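Local atomic coordinates of protein kinase domain-containing protein (Chaetomium thermophilum, PDB entry 6Z3U), a protein that probably acts as the CDK7-type cyclin-dependent kinase of the CAK complex, transferring phosphate from ATP to serine and threonine residues of other proteins. Residues B[293-298]-B[310-315]; B[340-345]-B[360-365]; B[353-358]-B[379-384]. One frame throughout, in Å; residues are numbered along the deposited sequence.

Overall arrangement
The three contacts show how the helical C-lobe of a kinase is tied together late in the chain, away from the predicted ATP and proton-acceptor sites. Contact 1 is complete before the first segment of contact 2 begins; the segments of contacts 2 and 3 interleave and share helix 353-363. Centres lie about 12 Å apart between contacts 1 and 2 and between 2 and 3, but about 22 Å between 1 and 3. Trp-340 joins contact 2 to contact 1 through Ile-312 and Lys-310, and a Lys-342 to Asp-358 salt bridge joins it to contact 3. Together they tie the loop after helix 276-291, the insert region and the C-terminal helices into one continuous part of the C-lobe.

Contact 1: residues B[293-298]-B[310-315]; sequences SPFLPG and KHIGTP
Residues 293-298, an irregular run, pass the end of helix 301-311 with the CA atoms of Leu-296 and His-311 8.0 Å apart; an inverse gamma turn centred on Pro-297 bends the first segment, and Gly-313, with a positive phi of 146°, takes the second out of its helix. Between the two backbones, where the loop joining helices αF (276-291) and αG (301-311) of the kinase C-lobe meets the C-terminal end of αG, two neighbouring side chains meet two others. Leu-296 divides its branches between both partners. Its CD1 methyl reaches CD1 of Ile-312 at 3.3 Å, whereas CD2 lies against CD2 of the His-311 ring at 3.4 Å. The same CD2 sits 4.0 Å above the centre of the ring of Phe-295, so this methyl is shared between the two aromatic groups. Phe-295 holds CG anti to its backbone N (chi1 -175°), which swings the far side of its ring into the contact. There CE1 approaches His-311 CD2 at 3.7 Å, and CE2 approaches Ile-312 CD1 at 3.9 Å. The Phe-295 and His-311 rings are inclined by only 30° but slid well apart, their centroids 5.6 Å from each other. Phe-349 and Phe-295 meet edge-to-face. Gln-304 bonds to the carbonyl of Leu-296 and the N-H of Gly-298, anchoring the loop to helix 301-311. No hydrogen bond links the two segments; the histidine contributes carbon atoms to the interface, and cohesion here rests on dispersion and the fit of apolar surfaces.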
# COMPACT_ATOMS: atom_id res chain seq x y z
N SER B 293 -22.90 14.67 -19.14
CA SER B 293 -23.83 13.97 -18.28
C SER B 293 -23.37 12.52 -18.18
O SER B 293 -22.68 12.02 -19.08
CB SER B 293 -25.27 14.04 -18.83
OG SER B 293 -25.47 13.06 -19.83
N PRO B 294 -23.74 11.82 -17.11
CA PRO B 294 -23.30 10.42 -16.97
C PRO B 294 -23.77 9.58 -18.15
O PRO B 294 -24.92 9.69 -18.59
CB PRO B 294 -23.95 9.97 -15.65
CG PRO B 294 -24.27 11.23 -14.92
CD PRO B 294 -24.58 12.25 -15.98
N PHE B 295 -22.87 8.75 -18.67
CA PHE B 295 -23.20 7.93 -19.82
C PHE B 295 -24.26 6.89 -19.47
O PHE B 295 -25.33 6.84 -20.09
CB PHE B 295 -21.94 7.25 -20.36
CG PHE B 295 -22.15 6.47 -21.63
CD1 PHE B 295 -23.21 6.75 -22.47
CD2 PHE B 295 -21.28 5.45 -21.98
CE1 PHE B 295 -23.40 6.03 -23.64
CE2 PHE B 295 -21.47 4.73 -23.14
CZ PHE B 295 -22.53 5.02 -23.97
N LEU B 296 -23.98 6.06 -18.46
CA LEU B 296 -24.87 5.00 -18.01
C LEU B 296 -25.16 5.20 -16.52
O LEU B 296 -24.48 4.60 -15.67
CB LEU B 296 -24.26 3.62 -18.25
CG LEU B 296 -23.68 3.37 -19.64
CD1 LEU B 296 -22.94 2.04 -19.68
CD2 LEU B 296 -24.77 3.42 -20.69
N PRO B 297 -26.14 6.03 -16.18
CA PRO B 297 -26.46 6.26 -14.75
C PRO B 297 -27.55 5.31 -14.26
O PRO B 297 -28.71 5.69 -14.02
CB PRO B 297 -26.89 7.72 -14.75
CG PRO B 297 -27.35 8.02 -16.17
CD PRO B 297 -26.99 6.85 -17.05
N GLY B 298 -27.18 4.04 -14.09
CA GLY B 298 -28.12 3.07 -13.58
C GLY B 298 -28.33 3.25 -12.09
O GLY B 298 -27.42 3.59 -11.34
N LYS B 310 -27.54 -2.11 -23.47
CA LYS B 310 -28.24 -1.25 -24.42
C LYS B 310 -27.27 -0.37 -25.19
O LYS B 310 -27.35 -0.27 -26.42
CB LYS B 310 -29.28 -0.40 -23.67
CG LYS B 310 -30.10 0.53 -24.55
CD LYS B 310 -30.92 1.49 -23.71
CE LYS B 310 -31.66 2.52 -24.57
NZ LYS B 310 -32.84 1.94 -25.28
N HIS B 311 -26.32 0.26 -24.49
CA HIS B 311 -25.49 1.30 -25.09
C HIS B 311 -24.12 0.81 -25.54
O HIS B 311 -23.49 1.49 -26.36
CB HIS B 311 -25.30 2.46 -24.11
CG HIS B 311 -26.53 3.30 -23.90
ND1 HIS B 311 -27.76 2.95 -24.41
CD2 HIS B 311 -26.70 4.48 -23.26
CE1 HIS B 311 -28.64 3.88 -24.09
NE2 HIS B 311 -28.03 4.82 -23.39
N ILE B 312 -23.63 -0.31 -25.03
CA ILE B 312 -22.34 -0.86 -25.43
C ILE B 312 -22.50 -2.17 -26.18
O ILE B 312 -21.90 -2.36 -27.24
CB ILE B 312 -21.41 -1.03 -24.20
CG1 ILE B 312 -20.96 0.33 -23.66
CG2 ILE B 312 -20.19 -1.87 -24.58
CD1 ILE B 312 -21.86 0.87 -22.59
N GLY B 313 -23.30 -3.08 -25.66
CA GLY B 313 -23.53 -4.37 -26.28
C GLY B 313 -23.73 -5.44 -25.23
O GLY B 313 -23.24 -5.37 -24.10
N THR B 314 -24.47 -6.47 -25.60
CA THR B 314 -24.73 -7.58 -24.69
C THR B 314 -23.51 -8.48 -24.62
O THR B 314 -23.10 -9.03 -25.65
CB THR B 314 -25.95 -8.39 -25.16
OG1 THR B 314 -27.13 -7.58 -25.07
CG2 THR B 314 -26.12 -9.63 -24.30
N PRO B 315 -22.88 -8.64 -23.46
CA PRO B 315 -21.77 -9.60 -23.35
C PRO B 315 -22.27 -11.03 -23.52
O PRO B 315 -23.28 -11.42 -22.93
CB PRO B 315 -21.20 -9.36 -21.95
CG PRO B 315 -22.33 -8.73 -21.19
CD PRO B 315 -23.10 -7.92 -22.19

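Contact 2: residues B[340-345]-B[360-365]; sequences WGKDAY and LWRTLQ
In kinases of the CMGC group an insert separates helices αG and αH, and this contact is where part of that insert, residues 340-345, packs against the end of αH, helix 353-363. Trp-361 carries it. With CG anti to the backbone N (chi1 176°), its indole projects into the bend of the insert, and NE1 donates to the carbonyl O of Trp-340 at 3.2 Å. The bond is bent (142° at the hydrogen), yet it lies in the carbonyl plane on a lone pair and close to the indole plane. Lys-342 crosses one face with its extended chain, CG standing 4.0 Å from the centroid of the Trp-361 six-membered ring in a CH-pi contact. Over the opposite face lies NE2 of Gln-365, which donates to the Trp-361 carbonyl O at 2.8 Å, so the indole is layered between the two. The edge of its five-membered ring points to the face of Tyr-345 in an offset T-shape, planes at 72°, with CD1 of Trp-361 3.4 Å from Tyr-345 CE1. Farther out, Lys-342 NZ and Arg-362 NH2 approach to 3.1 Å as like charges, a proximity that Asp-358 probably offsets by salt bridges to both. Inward, Tyr-345 touches Leu-360 and Leu-364, which rest in turn on Phe-286 and Met-284 of helix 276-291, while Ile-312, near the C-terminal end of helix 301-311, also meets the tyrosine.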
# COMPACT_ATOMS: atom_id res chain seq x y z
N TRP B 340 -21.73 -2.50 -30.35
CA TRP B 340 -21.57 -1.36 -31.24
C TRP B 340 -20.10 -1.13 -31.57
O TRP B 340 -19.23 -1.22 -30.69
CB TRP B 340 -22.15 -0.10 -30.61
CG TRP B 340 -23.58 -0.24 -30.17
CD1 TRP B 340 -24.03 -0.35 -28.89
CD2 TRP B 340 -24.73 -0.28 -31.02
NE1 TRP B 340 -25.40 -0.45 -28.89
CE2 TRP B 340 -25.86 -0.41 -30.18
CE3 TRP B 340 -24.92 -0.22 -32.40
CZ2 TRP B 340 -27.16 -0.49 -30.68
CZ3 TRP B 340 -26.22 -0.29 -32.90
CH2 TRP B 340 -27.31 -0.43 -32.04
N GLY B 341 -19.82 -0.82 -32.84
CA GLY B 341 -18.47 -0.52 -33.28
C GLY B 341 -18.14 0.95 -33.15
O GLY B 341 -18.94 1.77 -32.71
N LYS B 342 -16.91 1.29 -33.57
CA LYS B 342 -16.45 2.67 -33.47
C LYS B 342 -17.40 3.63 -34.15
O LYS B 342 -17.70 4.71 -33.61
CB LYS B 342 -15.04 2.81 -34.06
CG LYS B 342 -13.98 1.99 -33.35
CD LYS B 342 -12.61 2.13 -34.02
CE LYS B 342 -11.65 1.04 -33.55
NZ LYS B 342 -10.34 1.06 -34.25
N ASP B 343 -17.89 3.28 -35.33
CA ASP B 343 -18.76 4.19 -36.07
C ASP B 343 -19.99 4.56 -35.26
O ASP B 343 -20.43 5.72 -35.26
CB ASP B 343 -19.15 3.57 -37.41
CG ASP B 343 -17.96 3.32 -38.31
OD1 ASP B 343 -16.82 3.56 -37.85
OD2 ASP B 343 -18.16 2.89 -39.46
N ALA B 344 -20.56 3.59 -34.54
CA ALA B 344 -21.79 3.85 -33.80
C ALA B 344 -21.59 4.91 -32.73
O ALA B 344 -22.54 5.63 -32.40
CB ALA B 344 -22.30 2.56 -33.17
N TYR B 345 -20.38 5.04 -32.20
CA TYR B 345 -20.11 6.04 -31.18
C TYR B 345 -19.92 7.43 -31.75
O TYR B 345 -20.03 8.41 -31.02
CB TYR B 345 -18.87 5.65 -30.37
CG TYR B 345 -19.06 4.45 -29.48
CD1 TYR B 345 -19.08 3.17 -30.00
CD2 TYR B 345 -19.20 4.60 -28.10
CE1 TYR B 345 -19.25 2.06 -29.19
CE2 TYR B 345 -19.36 3.50 -27.28
CZ TYR B 345 -19.39 2.24 -27.83
OH TYR B 345 -19.56 1.14 -27.02
N LEU B 360 -12.08 6.17 -26.92
CA LEU B 360 -13.24 5.90 -26.08
C LEU B 360 -13.71 4.46 -26.26
O LEU B 360 -13.97 3.75 -25.28
CB LEU B 360 -14.37 6.87 -26.42
CG LEU B 360 -15.39 7.25 -25.34
CD1 LEU B 360 -16.77 7.43 -25.97
CD2 LEU B 360 -15.46 6.25 -24.20
N TRP B 361 -13.79 4.01 -27.51
CA TRP B 361 -14.30 2.67 -27.79
C TRP B 361 -13.37 1.59 -27.25
O TRP B 361 -13.85 0.53 -26.81
CB TRP B 361 -14.49 2.51 -29.30
CG TRP B 361 -14.91 1.15 -29.73
CD1 TRP B 361 -16.17 0.62 -29.68
CD2 TRP B 361 -14.07 0.13 -30.29
NE1 TRP B 361 -16.16 -0.66 -30.18
CE2 TRP B 361 -14.89 -0.98 -30.56
CE3 TRP B 361 -12.71 0.06 -30.58
CZ2 TRP B 361 -14.38 -2.15 -31.11
CZ3 TRP B 361 -12.21 -1.10 -31.14
CH2 TRP B 361 -13.05 -2.20 -31.39
N ARG B 362 -12.06 1.82 -27.26
CA ARG B 362 -11.14 0.82 -26.74
C ARG B 362 -11.22 0.71 -25.23
O ARG B 362 -10.97 -0.36 -24.67
CB ARG B 362 -9.71 1.13 -27.17
CG ARG B 362 -9.48 1.06 -28.68
CD ARG B 362 -8.00 1.00 -29.02
NE ARG B 362 -7.75 1.28 -30.44
CZ ARG B 362 -7.89 0.40 -31.42
NH1 ARG B 362 -8.29 -0.84 -31.16
NH2 ARG B 362 -7.64 0.76 -32.67
N THR B 363 -11.56 1.81 -24.54
CA THR B 363 -11.68 1.76 -23.09
C THR B 363 -12.96 1.08 -22.63
O THR B 363 -13.04 0.67 -21.46
CB THR B 363 -11.64 3.17 -22.49
OG1 THR B 363 -12.78 3.91 -22.94
CG2 THR B 363 -10.36 3.90 -22.89
N LEU B 364 -13.95 0.94 -23.50
CA LEU B 364 -15.23 0.35 -23.16
C LEU B 364 -15.43 -0.99 -23.84
O LEU B 364 -16.52 -1.32 -24.32
CB LEU B 364 -16.37 1.31 -23.52
CG LEU B 364 -16.27 2.70 -22.89
CD1 LEU B 364 -17.50 3.54 -23.22
CD2 LEU B 364 -16.06 2.62 -21.39
N GLN B 365 -14.37 -1.79 -23.90
CA GLN B 365 -14.49 -3.17 -24.36
C GLN B 365 -15.06 -4.03 -23.25
O GLN B 365 -14.62 -3.96 -22.10
CB GLN B 365 -13.13 -3.71 -24.80
CG GLN B 365 -12.55 -3.01 -26.02
CD GLN B 365 -13.43 -3.18 -27.24
OE1 GLN B 365 -13.56 -4.28 -27.78
NE2 GLN B 365 -14.04 -2.09 -27.68

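Contact 3: residues B[353-358]-B[379-384]; sequences GSEGVD and EHRWWR
A partly buried packing of two helices, part polar and part aromatic, joins the first turns of helix 353-363 to the short helix 381-384 near the end of the kinase domain. Its polar half is a histidine-carboxylate bond: His-380 NE2 donates to Asp-358 OD2 at 2.5 Å, with 147° at the hydrogen. The acceptor uses its anti lone pair, and ring and carboxylate planes differ by only 14°, so the two groups lie almost flat with each other. That carboxylate is already salt-bridged to Lys-342 and Arg-362; its negative charge would probably favour a protonated His-380, while the two cations would tend to oppose it. The same imidazole turns its CE1 edge to the carbonyl O of Glu-355, 3.2 Å away in the ring plane. His-380 opens the His-X-aromatic-hydrophobic motif with which kinase domains characteristically end, here His-380 to Trp-383. An alanine here would remove the bond to Asp-358 and the CE1 contact with the Glu-355 carbonyl, and would probably loosen the start of helix 381-384 against helix 353-363. The motif's aromatic member, Trp-382, lays a face on the helix backbone: Gly-356 CA stands 3.5 Å from the centroid of its five-membered ring, 16° off the normal. The absence of a side chain at Gly-356 lets the indole lie directly there. Glu-355 folds back at chi2 and runs alongside Arg-381, its OE2 3.5 Å from Arg-381 CB. Lys-198 of helix 194-213 makes a cation-pi contact with Trp-382, and Phe-6 of another chain, the RING-type domain-containing protein, packs on Glu-379.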
# COMPACT_ATOMS: atom_id res chain seq x y z
N GLY B 353 -13.76 13.71 -32.28
CA GLY B 353 -13.26 13.25 -33.55
C GLY B 353 -13.08 11.75 -33.62
O GLY B 353 -13.26 11.02 -32.64
N SER B 354 -12.70 11.29 -34.81
CA SER B 354 -12.56 9.86 -35.03
C SER B 354 -11.54 9.26 -34.08
O SER B 354 -11.81 8.25 -33.41
CB SER B 354 -12.17 9.59 -36.48
OG SER B 354 -11.04 10.35 -36.86
N GLU B 355 -10.36 9.87 -33.99
CA GLU B 355 -9.31 9.32 -33.13
C GLU B 355 -9.72 9.36 -31.66
O GLU B 355 -9.35 8.46 -30.89
CB GLU B 355 -8.01 10.09 -33.33
CG GLU B 355 -7.34 9.81 -34.68
CD GLU B 355 -6.77 8.41 -34.78
OE1 GLU B 355 -6.46 7.98 -35.91
OE2 GLU B 355 -6.64 7.74 -33.74
N GLY B 356 -10.48 10.37 -31.26
CA GLY B 356 -10.96 10.41 -29.89
C GLY B 356 -11.97 9.31 -29.61
O GLY B 356 -11.88 8.62 -28.59
N VAL B 357 -12.91 9.11 -30.53
CA VAL B 357 -13.89 8.04 -30.35
C VAL B 357 -13.21 6.68 -30.47
O VAL B 357 -13.69 5.69 -29.90
CB VAL B 357 -15.04 8.20 -31.35
CG1 VAL B 357 -15.92 6.95 -31.38
CG2 VAL B 357 -15.87 9.43 -31.00
N ASP B 358 -12.10 6.60 -31.20
CA ASP B 358 -11.33 5.36 -31.23
C ASP B 358 -10.84 5.01 -29.83
O ASP B 358 -10.97 3.87 -29.38
CB ASP B 358 -10.15 5.51 -32.20
CG ASP B 358 -9.35 4.23 -32.35
OD1 ASP B 358 -9.88 3.27 -32.93
OD2 ASP B 358 -8.19 4.19 -31.89
N GLU B 379 0.03 6.14 -25.46
CA GLU B 379 0.67 6.15 -26.77
C GLU B 379 -0.32 6.24 -27.92
O GLU B 379 0.09 6.19 -29.09
CB GLU B 379 1.55 4.90 -26.93
CG GLU B 379 2.41 4.61 -25.70
CD GLU B 379 3.67 3.84 -26.02
OE1 GLU B 379 4.19 3.97 -27.15
OE2 GLU B 379 4.15 3.09 -25.14
N HIS B 380 -1.61 6.38 -27.63
CA HIS B 380 -2.62 6.48 -28.68
C HIS B 380 -2.42 7.74 -29.51
O HIS B 380 -1.76 8.70 -29.10
CB HIS B 380 -4.02 6.47 -28.05
CG HIS B 380 -5.11 6.15 -29.03
ND1 HIS B 380 -6.13 7.03 -29.32
CD2 HIS B 380 -5.34 5.05 -29.79
CE1 HIS B 380 -6.94 6.48 -30.21
NE2 HIS B 380 -6.48 5.28 -30.51
N ARG B 381 -3.00 7.73 -30.72
CA ARG B 381 -2.84 8.86 -31.63
C ARG B 381 -3.66 10.08 -31.23
O ARG B 381 -3.34 11.19 -31.67
CB ARG B 381 -3.25 8.46 -33.06
CG ARG B 381 -2.28 7.53 -33.77
CD ARG B 381 -2.29 7.81 -35.28
NE ARG B 381 -1.78 6.68 -36.06
CZ ARG B 381 -0.49 6.42 -36.27
NH1 ARG B 381 -0.13 5.37 -37.00
NH2 ARG B 381 0.44 7.21 -35.76
N TRP B 382 -4.70 9.90 -30.41
CA TRP B 382 -5.58 11.02 -30.09
C TRP B 382 -4.81 12.20 -29.51
O TRP B 382 -5.15 13.36 -29.76
CB TRP B 382 -6.67 10.58 -29.12
CG TRP B 382 -7.69 11.63 -28.85
CD1 TRP B 382 -8.30 12.43 -29.77
CD2 TRP B 382 -8.22 12.01 -27.58
NE1 TRP B 382 -9.18 13.28 -29.15
CE2 TRP B 382 -9.15 13.05 -27.81
CE3 TRP B 382 -8.01 11.58 -26.27
CZ2 TRP B 382 -9.86 13.65 -26.77
CZ3 TRP B 382 -8.71 12.18 -25.24
CH2 TRP B 382 -9.63 13.21 -25.50
N TRP B 383 -3.77 11.92 -28.71
CA TRP B 383 -3.05 13.00 -28.05
C TRP B 383 -2.26 13.83 -29.05
O TRP B 383 -2.22 15.06 -28.94
CB TRP B 383 -2.12 12.43 -26.97
CG TRP B 383 -2.79 11.46 -26.06
CD1 TRP B 383 -2.54 10.12 -25.97
CD2 TRP B 383 -3.82 11.74 -25.11
NE1 TRP B 383 -3.35 9.55 -25.02
CE2 TRP B 383 -4.15 10.53 -24.48
CE3 TRP B 383 -4.51 12.90 -24.74
CZ2 TRP B 383 -5.12 10.44 -23.49
CZ3 TRP B 383 -5.47 12.81 -23.76
CH2 TRP B 383 -5.77 11.59 -23.14
N ARG B 384 -1.62 13.18 -30.02
CA ARG B 384 -0.83 13.88 -31.03
C ARG B 384 -1.63 14.29 -32.26
O ARG B 384 -1.07 14.90 -33.17
CB ARG B 384 0.37 13.01 -31.45
CG ARG B 384 0.07 11.55 -31.75
CD ARG B 384 1.31 10.68 -31.52
NE ARG B 384 1.01 9.25 -31.50
CZ ARG B 384 1.25 8.41 -32.50
NH1 ARG B 384 1.80 8.83 -33.63
NH2 ARG B 384 0.93 7.13 -32.36